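Local coordinates for protein racemase (PDB 3MKC) that belongs to the mandelate racemase/muconate lactonizing enzyme family of the enolase superfamily, pairing an enolase-type N-terminal domain with a TIM-barrel-like domain, at residues A126-P140 / L361-L374. Numbering follows the deposited sequence.
Sequences AYQLLGGTNKDKVHP and LVDGGFAKPTAPGL
Val138 and Phe366 form an antiparallel hydrogen-bonded pair that ties the strand 137-143 of the enolase-superfamily barrel to a short strand near the chain's end; Val138 N reaches Phe366 O at 3.0 Å and Phe366 N reaches Val138 O at 2.8 Å. On the buried side of this pair, CG2 of Val138 lies at the edge of the Phe366 ring, and the Pro140 ring crosses Phe366 at about a right angle, with Pro140 CG 3.8 Å from Phe366 CE2. Leu361 CD1 sits over one face of the phenyl ring, toward its rim, and Tyr340 also meets it. Lys137 leaves for the other side of the sheet. Bent at chi2 (-125°) and chi3 (-53°), its chain runs over the Phe366 carbonyl to the type I' turn 362-365, where Lys137 NZ donates a hydrogen bond to Val362 O (2.9 Å) and Gly365 N reaches the same oxygen from the opposite face of its plane. Farther along, Lys368 crosses Tyr127 at about a right angle and lays CD 3.6 Å from Thr133 CG2, while helix 319-331 packs against Lys368 and Pro369. The Tyr127 ring turns its edge to Pro369, whose carbonyl O sits in the ring plane 3.4 Å from Tyr127 CE2; one water, 2.6 Å from that Pro369 O, bridges it to Tyr127 OH.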
ATOM      1  N   ALA A 126     -15.139  -5.441  -5.575  1.00 17.22           N
ATOM      2  CA  ALA A 126     -14.785  -4.096  -5.144  1.00 17.99           C
ATOM      3  C   ALA A 126     -14.411  -3.147  -6.281  1.00 18.30           C
ATOM      4  O   ALA A 126     -14.850  -2.001  -6.295  1.00 18.20           O
ATOM      5  CB  ALA A 126     -13.654  -4.162  -4.124  1.00 17.95           C
ATOM      6  N   TYR A 127     -13.608  -3.611  -7.235  1.00 16.51           N
ATOM      7  CA  TYR A 127     -13.190  -2.739  -8.326  1.00 16.66           C
ATOM      8  C   TYR A 127     -14.353  -2.171  -9.141  1.00 16.42           C
ATOM      9  O   TYR A 127     -14.220  -1.114  -9.767  1.00 16.22           O
ATOM     10  CB  TYR A 127     -12.175  -3.464  -9.230  1.00 17.20           C
ATOM     11  CG  TYR A 127     -12.766  -4.433 -10.229  1.00 17.00           C
ATOM     12  CD1 TYR A 127     -13.287  -3.980 -11.434  1.00 18.20           C
ATOM     13  CD2 TYR A 127     -12.814  -5.803  -9.963  1.00 18.75           C
ATOM     14  CE1 TYR A 127     -13.843  -4.853 -12.354  1.00 17.01           C
ATOM     15  CE2 TYR A 127     -13.370  -6.691 -10.880  1.00 17.20           C
ATOM     16  CZ  TYR A 127     -13.881  -6.206 -12.074  1.00 19.22           C
ATOM     17  OH  TYR A 127     -14.422  -7.069 -12.996  1.00 18.67           O
ATOM     18  N   GLN A 128     -15.503  -2.841  -9.126  1.00 15.04           N
ATOM     19  CA  GLN A 128     -16.646  -2.327  -9.872  1.00 16.78           C
ATOM     20  C   GLN A 128     -17.290  -1.178  -9.106  1.00 16.64           C
ATOM     21  O   GLN A 128     -17.817  -0.251  -9.710  1.00 19.67           O
ATOM     22  CB  GLN A 128     -17.663  -3.433 -10.149  1.00 18.27           C
ATOM     23  CG  GLN A 128     -17.088  -4.543 -11.014  1.00 20.05           C
ATOM     24  CD  GLN A 128     -18.145  -5.468 -11.574  1.00 22.44           C
ATOM     25  OE1 GLN A 128     -19.151  -5.745 -10.926  1.00 20.60           O
ATOM     26  NE2 GLN A 128     -17.911  -5.967 -12.783  1.00 21.94           N
ATOM     27  N   LEU A 129     -17.232  -1.235  -7.779  1.00 17.77           N
ATOM     28  CA  LEU A 129     -17.782  -0.156  -6.963  1.00 19.04           C
ATOM     29  C   LEU A 129     -16.886   1.071  -7.152  1.00 19.71           C
ATOM     30  O   LEU A 129     -17.330   2.204  -6.984  1.00 21.76           O
ATOM     31  CB  LEU A 129     -17.818  -0.545  -5.480  1.00 20.14           C
ATOM     32  CG  LEU A 129     -18.729  -1.715  -5.087  1.00 21.64           C
ATOM     33  CD1 LEU A 129     -18.671  -1.919  -3.570  1.00 20.89           C
ATOM     34  CD2 LEU A 129     -20.157  -1.435  -5.532  1.00 21.68           C
ATOM     35  N   LEU A 130     -15.623   0.839  -7.503  1.00 18.22           N
ATOM     36  CA  LEU A 130     -14.687   1.942  -7.733  1.00 18.00           C
ATOM     37  C   LEU A 130     -14.743   2.466  -9.170  1.00 18.56           C
ATOM     38  O   LEU A 130     -13.962   3.343  -9.540  1.00 18.86           O
ATOM     39  CB  LEU A 130     -13.256   1.518  -7.395  1.00 16.02           C
ATOM     40  CG  LEU A 130     -12.903   1.447  -5.906  1.00 17.91           C
ATOM     41  CD1 LEU A 130     -11.678   0.577  -5.695  1.00 17.10           C
ATOM     42  CD2 LEU A 130     -12.675   2.852  -5.372  1.00 15.96           C
ATOM     43  N   GLY A 131     -15.652   1.929  -9.984  1.00 16.87           N
ATOM     44  CA  GLY A 131     -15.781   2.419 -11.349  1.00 18.61           C
ATOM     45  C   GLY A 131     -15.613   1.426 -12.486  1.00 17.51           C
ATOM     46  O   GLY A 131     -15.861   1.760 -13.643  1.00 17.23           O
ATOM     47  N   GLY A 132     -15.194   0.206 -12.170  1.00 17.63           N
ATOM     48  CA  GLY A 132     -15.003  -0.777 -13.218  1.00 15.36           C
ATOM     49  C   GLY A 132     -13.632  -0.631 -13.852  1.00 15.49           C
ATOM     50  O   GLY A 132     -12.822   0.194 -13.424  1.00 15.29           O
ATOM     51  N   THR A 133     -13.358  -1.424 -14.878  1.00 13.93           N
ATOM     52  CA  THR A 133     -12.059  -1.353 -15.525  1.00 14.60           C
ATOM     53  C   THR A 133     -12.141  -1.684 -16.998  1.00 14.63           C
ATOM     54  O   THR A 133     -13.105  -2.296 -17.451  1.00 16.46           O
ATOM     55  CB  THR A 133     -11.062  -2.345 -14.880  1.00 15.67           C
ATOM     56  OG1 THR A 133      -9.775  -2.212 -15.492  1.00 15.86           O
ATOM     57  CG2 THR A 133     -11.541  -3.778 -15.074  1.00 18.01           C
ATOM     58  N   ASN A 134     -11.117  -1.270 -17.738  1.00 15.64           N
ATOM     59  CA  ASN A 134     -11.028  -1.578 -19.157  1.00 16.41           C
ATOM     60  C   ASN A 134      -9.777  -2.422 -19.374  1.00 18.12           C
ATOM     61  O   ASN A 134      -9.447  -2.778 -20.499  1.00 18.79           O
ATOM     62  CB  ASN A 134     -10.947  -0.305 -20.002  1.00 17.25           C
ATOM     63  CG  ASN A 134     -12.239   0.485 -19.982  1.00 13.78           C
ATOM     64  OD1 ASN A 134     -13.329  -0.083 -20.052  1.00 15.33           O
ATOM     65  ND2 ASN A 134     -12.123   1.803 -19.895  1.00 14.49           N
ATOM     66  N   LYS A 135      -9.073  -2.721 -18.288  1.00 18.35           N
ATOM     67  CA  LYS A 135      -7.861  -3.533 -18.356  1.00 20.30           C
ATOM     68  C   LYS A 135      -8.273  -4.997 -18.238  1.00 21.27           C
ATOM     69  O   LYS A 135      -9.127  -5.336 -17.429  1.00 21.81           O
ATOM     70  CB  LYS A 135      -6.928  -3.170 -17.200  1.00 21.02           C
ATOM     71  CG  LYS A 135      -6.591  -1.691 -17.127  1.00 21.89           C
ATOM     72  CD  LYS A 135      -5.957  -1.300 -15.793  1.00 24.30           C
ATOM     73  CE  LYS A 135      -5.800   0.218 -15.702  1.00 25.99           C
ATOM     74  NZ  LYS A 135      -5.286   0.689 -14.389  1.00 26.74           N
ATOM     75  N   ASP A 136      -7.695  -5.874 -19.042  1.00 23.29           N
ATOM     76  CA  ASP A 136      -8.085  -7.265 -18.909  1.00 24.48           C
ATOM     77  C   ASP A 136      -7.177  -7.926 -17.866  1.00 23.83           C
ATOM     78  O   ASP A 136      -7.529  -8.957 -17.296  1.00 25.52           O
ATOM     79  CB  ASP A 136      -8.022  -7.980 -20.264  1.00 29.60           C
ATOM     80  CG  ASP A 136      -6.622  -8.318 -20.680  1.00 32.52           C
ATOM     81  OD1 ASP A 136      -5.757  -7.418 -20.641  1.00 35.65           O
ATOM     82  OD2 ASP A 136      -6.390  -9.489 -21.054  1.00 36.05           O
ATOM     83  N   LYS A 137      -6.029  -7.305 -17.593  1.00 22.31           N
ATOM     84  CA  LYS A 137      -5.078  -7.818 -16.599  1.00 21.91           C
ATOM     85  C   LYS A 137      -4.184  -6.719 -16.022  1.00 20.98           C
ATOM     86  O   LYS A 137      -3.958  -5.694 -16.663  1.00 21.63           O
ATOM     87  CB  LYS A 137      -4.175  -8.887 -17.214  1.00 23.01           C
ATOM     88  CG  LYS A 137      -4.907 -10.113 -17.750  1.00 25.84           C
ATOM     89  CD  LYS A 137      -4.358 -11.401 -17.143  1.00 27.37           C
ATOM     90  CE  LYS A 137      -2.844 -11.497 -17.300  1.00 28.56           C
ATOM     91  NZ  LYS A 137      -2.287 -12.722 -16.662  1.00 31.64           N
ATOM     92  N   VAL A 138      -3.676  -6.931 -14.813  1.00 19.54           N
ATOM     93  CA  VAL A 138      -2.776  -5.961 -14.197  1.00 19.19           C
ATOM     94  C   VAL A 138      -1.462  -6.656 -13.846  1.00 19.32           C
ATOM     95  O   VAL A 138      -1.435  -7.867 -13.628  1.00 19.82           O
ATOM     96  CB  VAL A 138      -3.388  -5.330 -12.924  1.00 20.93           C
ATOM     97  CG1 VAL A 138      -4.701  -4.640 -13.271  1.00 19.66           C
ATOM     98  CG2 VAL A 138      -3.598  -6.391 -11.853  1.00 18.40           C
ATOM     99  N   HIS A 139      -0.374  -5.889 -13.804  1.00 18.40           N
ATOM    100  CA  HIS A 139       0.941  -6.439 -13.498  1.00 19.44           C
ATOM    101  C   HIS A 139       1.596  -5.722 -12.338  1.00 19.09           C
ATOM    102  O   HIS A 139       1.842  -4.515 -12.396  1.00 19.05           O
ATOM    103  CB  HIS A 139       1.853  -6.344 -14.725  1.00 20.89           C
ATOM    104  CG  HIS A 139       1.305  -7.034 -15.931  1.00 23.97           C
ATOM    105  ND1 HIS A 139       0.293  -6.497 -16.698  1.00 25.41           N
ATOM    106  CD2 HIS A 139       1.588  -8.242 -16.471  1.00 24.04           C
ATOM    107  CE1 HIS A 139      -0.024  -7.346 -17.659  1.00 26.19           C
ATOM    108  NE2 HIS A 139       0.745  -8.413 -17.543  1.00 26.21           N
ATOM    109  N   PRO A 140       1.898  -6.454 -11.262  1.00 19.72           N
ATOM    110  CA  PRO A 140       2.530  -5.806 -10.118  1.00 19.92           C
ATOM    111  C   PRO A 140       4.040  -5.884 -10.215  1.00 19.19           C
ATOM    112  O   PRO A 140       4.579  -6.621 -11.042  1.00 19.07           O
ATOM    113  CB  PRO A 140       2.036  -6.641  -8.960  1.00 21.06           C
ATOM    114  CG  PRO A 140       2.167  -8.040  -9.549  1.00 20.33           C
ATOM    115  CD  PRO A 140       1.592  -7.868 -10.960  1.00 20.19           C
ATOM    116  N   LEU A 361      -1.002 -15.511  -9.630  1.00 25.01           N
ATOM    117  CA  LEU A 361      -0.204 -14.670 -10.511  1.00 26.17           C
ATOM    118  C   LEU A 361       0.107 -15.502 -11.750  1.00 26.51           C
ATOM    119  O   LEU A 361       0.817 -16.507 -11.670  1.00 28.16           O
ATOM    120  CB  LEU A 361       1.090 -14.258  -9.810  1.00 26.24           C
ATOM    121  CG  LEU A 361       1.932 -13.197 -10.518  1.00 29.70           C
ATOM    122  CD1 LEU A 361       1.163 -11.882 -10.555  1.00 28.04           C
ATOM    123  CD2 LEU A 361       3.255 -13.020  -9.794  1.00 29.71           C
ATOM    124  N   VAL A 362      -0.439 -15.092 -12.888  1.00 26.25           N
ATOM    125  CA  VAL A 362      -0.236 -15.813 -14.141  1.00 27.40           C
ATOM    126  C   VAL A 362       0.553 -14.988 -15.150  1.00 27.24           C
ATOM    127  O   VAL A 362       0.128 -13.900 -15.540  1.00 26.59           O
ATOM    128  CB  VAL A 362      -1.591 -16.203 -14.778  1.00 27.45           C
ATOM    129  CG1 VAL A 362      -1.358 -16.921 -16.094  1.00 28.40           C
ATOM    130  CG2 VAL A 362      -2.387 -17.088 -13.820  1.00 28.86           C
ATOM    131  N   ASP A 363       1.698 -15.516 -15.574  1.00 28.32           N
ATOM    132  CA  ASP A 363       2.549 -14.828 -16.538  1.00 28.40           C
ATOM    133  C   ASP A 363       2.879 -13.434 -16.006  1.00 27.49           C
ATOM    134  O   ASP A 363       2.926 -12.461 -16.759  1.00 28.07           O
ATOM    135  CB  ASP A 363       1.832 -14.742 -17.892  1.00 30.26           C
ATOM    136  CG  ASP A 363       2.694 -14.125 -18.981  1.00 32.49           C
ATOM    137  OD1 ASP A 363       3.896 -14.453 -19.056  1.00 33.40           O
ATOM    138  OD2 ASP A 363       2.162 -13.317 -19.774  1.00 33.86           O
ATOM    139  N   GLY A 364       3.099 -13.356 -14.695  1.00 26.51           N
ATOM    140  CA  GLY A 364       3.429 -12.093 -14.057  1.00 25.30           C
ATOM    141  C   GLY A 364       2.280 -11.108 -13.945  1.00 24.20           C
ATOM    142  O   GLY A 364       2.505  -9.921 -13.711  1.00 23.94           O
ATOM    143  N   GLY A 365       1.048 -11.586 -14.097  1.00 22.68           N
ATOM    144  CA  GLY A 365      -0.091 -10.690 -14.017  1.00 19.68           C
ATOM    145  C   GLY A 365      -1.327 -11.295 -13.385  1.00 20.74           C
ATOM    146  O   GLY A 365      -1.467 -12.519 -13.312  1.00 20.35           O
ATOM    147  N   PHE A 366      -2.230 -10.431 -12.932  1.00 19.17           N
ATOM    148  CA  PHE A 366      -3.470 -10.865 -12.300  1.00 18.72           C
ATOM    149  C   PHE A 366      -4.676 -10.622 -13.192  1.00 18.08           C
ATOM    150  O   PHE A 366      -4.742  -9.625 -13.903  1.00 17.86           O
ATOM    151  CB  PHE A 366      -3.680 -10.130 -10.975  1.00 17.83           C
ATOM    152  CG  PHE A 366      -2.678 -10.485  -9.922  1.00 18.45           C
ATOM    153  CD1 PHE A 366      -2.535 -11.803  -9.496  1.00 19.73           C
ATOM    154  CD2 PHE A 366      -1.870  -9.509  -9.354  1.00 21.02           C
ATOM    155  CE1 PHE A 366      -1.606 -12.146  -8.523  1.00 19.01           C
ATOM    156  CE2 PHE A 366      -0.933  -9.838  -8.375  1.00 21.82           C
ATOM    157  CZ  PHE A 366      -0.799 -11.163  -7.958  1.00 21.53           C
ATOM    158  N   ALA A 367      -5.629 -11.547 -13.148  1.00 18.73           N
ATOM    159  CA  ALA A 367      -6.851 -11.427 -13.928  1.00 18.91           C
ATOM    160  C   ALA A 367      -7.844 -10.643 -13.083  1.00 17.67           C
ATOM    161  O   ALA A 367      -7.624 -10.439 -11.891  1.00 16.99           O
ATOM    162  CB  ALA A 367      -7.417 -12.812 -14.239  1.00 19.62           C
ATOM    163  N   LYS A 368      -8.937 -10.211 -13.697  1.00 18.72           N
ATOM    164  CA  LYS A 368      -9.952  -9.454 -12.971  1.00 19.09           C
ATOM    165  C   LYS A 368     -10.570 -10.273 -11.847  1.00 19.85           C
ATOM    166  O   LYS A 368     -10.920 -11.435 -12.040  1.00 18.56           O
ATOM    167  CB  LYS A 368     -11.053  -8.995 -13.932  1.00 21.66           C
ATOM    168  CG  LYS A 368     -10.534  -8.103 -15.051  1.00 24.97           C
ATOM    169  CD  LYS A 368     -11.654  -7.357 -15.760  1.00 26.98           C
ATOM    170  CE  LYS A 368     -12.577  -8.280 -16.511  1.00 28.22           C
ATOM    171  NZ  LYS A 368     -13.540  -7.498 -17.346  1.00 30.01           N
ATOM    172  N   PRO A 369     -10.690  -9.688 -10.644  1.00 20.15           N
ATOM    173  CA  PRO A 369     -11.286 -10.433  -9.532  1.00 19.97           C
ATOM    174  C   PRO A 369     -12.712 -10.837  -9.897  1.00 20.45           C
ATOM    175  O   PRO A 369     -13.411 -10.096 -10.581  1.00 20.99           O
ATOM    176  CB  PRO A 369     -11.237  -9.427  -8.387  1.00 20.12           C
ATOM    177  CG  PRO A 369      -9.970  -8.677  -8.675  1.00 20.57           C
ATOM    178  CD  PRO A 369     -10.083  -8.432 -10.169  1.00 20.77           C
ATOM    179  N   THR A 370     -13.140 -12.014  -9.450  1.00 22.36           N
ATOM    180  CA  THR A 370     -14.480 -12.496  -9.764  1.00 23.20           C
ATOM    181  C   THR A 370     -15.386 -12.656  -8.548  1.00 23.16           C
ATOM    182  O   THR A 370     -16.562 -13.005  -8.687  1.00 24.45           O
ATOM    183  CB  THR A 370     -14.416 -13.851 -10.484  1.00 24.16           C
ATOM    184  OG1 THR A 370     -13.645 -14.765  -9.696  1.00 23.85           O
ATOM    185  CG2 THR A 370     -13.771 -13.700 -11.858  1.00 24.76           C
ATOM    186  N   ALA A 371     -14.849 -12.409  -7.359  1.00 21.99           N
ATOM    187  CA  ALA A 371     -15.639 -12.544  -6.144  1.00 21.52           C
ATOM    188  C   ALA A 371     -16.170 -11.199  -5.664  1.00 21.22           C
ATOM    189  O   ALA A 371     -15.612 -10.149  -5.991  1.00 20.92           O
ATOM    190  CB  ALA A 371     -14.802 -13.192  -5.044  1.00 21.08           C
ATOM    191  N   PRO A 372     -17.270 -11.216  -4.896  1.00 19.55           N
ATOM    192  CA  PRO A 372     -17.864  -9.984  -4.370  1.00 20.23           C
ATOM    193  C   PRO A 372     -16.879  -9.324  -3.410  1.00 19.54           C
ATOM    194  O   PRO A 372     -16.030  -9.999  -2.830  1.00 18.08           O
ATOM    195  CB  PRO A 372     -19.110 -10.482  -3.646  1.00 20.50           C
ATOM    196  CG  PRO A 372     -19.495 -11.700  -4.439  1.00 19.87           C
ATOM    197  CD  PRO A 372     -18.158 -12.369  -4.649  1.00 20.22           C
ATOM    198  N   GLY A 373     -16.999  -8.010  -3.237  1.00 19.90           N
ATOM    199  CA  GLY A 373     -16.100  -7.307  -2.340  1.00 18.70           C
ATOM    200  C   GLY A 373     -14.632  -7.506  -2.666  1.00 17.78           C
ATOM    201  O   GLY A 373     -14.234  -7.480  -3.831  1.00 17.28           O
ATOM    202  N   LEU A 374     -13.818  -7.705  -1.632  1.00 17.74           N
ATOM    203  CA  LEU A 374     -12.386  -7.899  -1.824  1.00 17.91           C
ATOM    204  C   LEU A 374     -12.014  -9.346  -2.103  1.00 18.41           C
ATOM    205  O   LEU A 374     -10.854  -9.659  -2.366  1.00 18.48           O
ATOM    206  CB  LEU A 374     -11.619  -7.387  -0.603  1.00 18.84           C
ATOM    207  CG  LEU A 374     -11.646  -5.866  -0.446  1.00 18.75           C
ATOM    208  CD1 LEU A 374     -10.910  -5.460   0.819  1.00 20.06           C
ATOM    209  CD2 LEU A 374     -11.004  -5.214  -1.663  1.00 19.13           C
TER
HETATM  210  O   HOH W   1     -15.131  -9.632 -12.435  1.00 30.52           O
HETATM  211  O   HOH W   2     -15.663  -6.078 -15.240  1.00 33.60           O
HETATM  212  O   HOH W   3      -9.011 -10.834 -16.492  1.00 22.46           O
HETATM  213  O   HOH W   4       4.969  -8.744 -12.890  1.00 16.68           O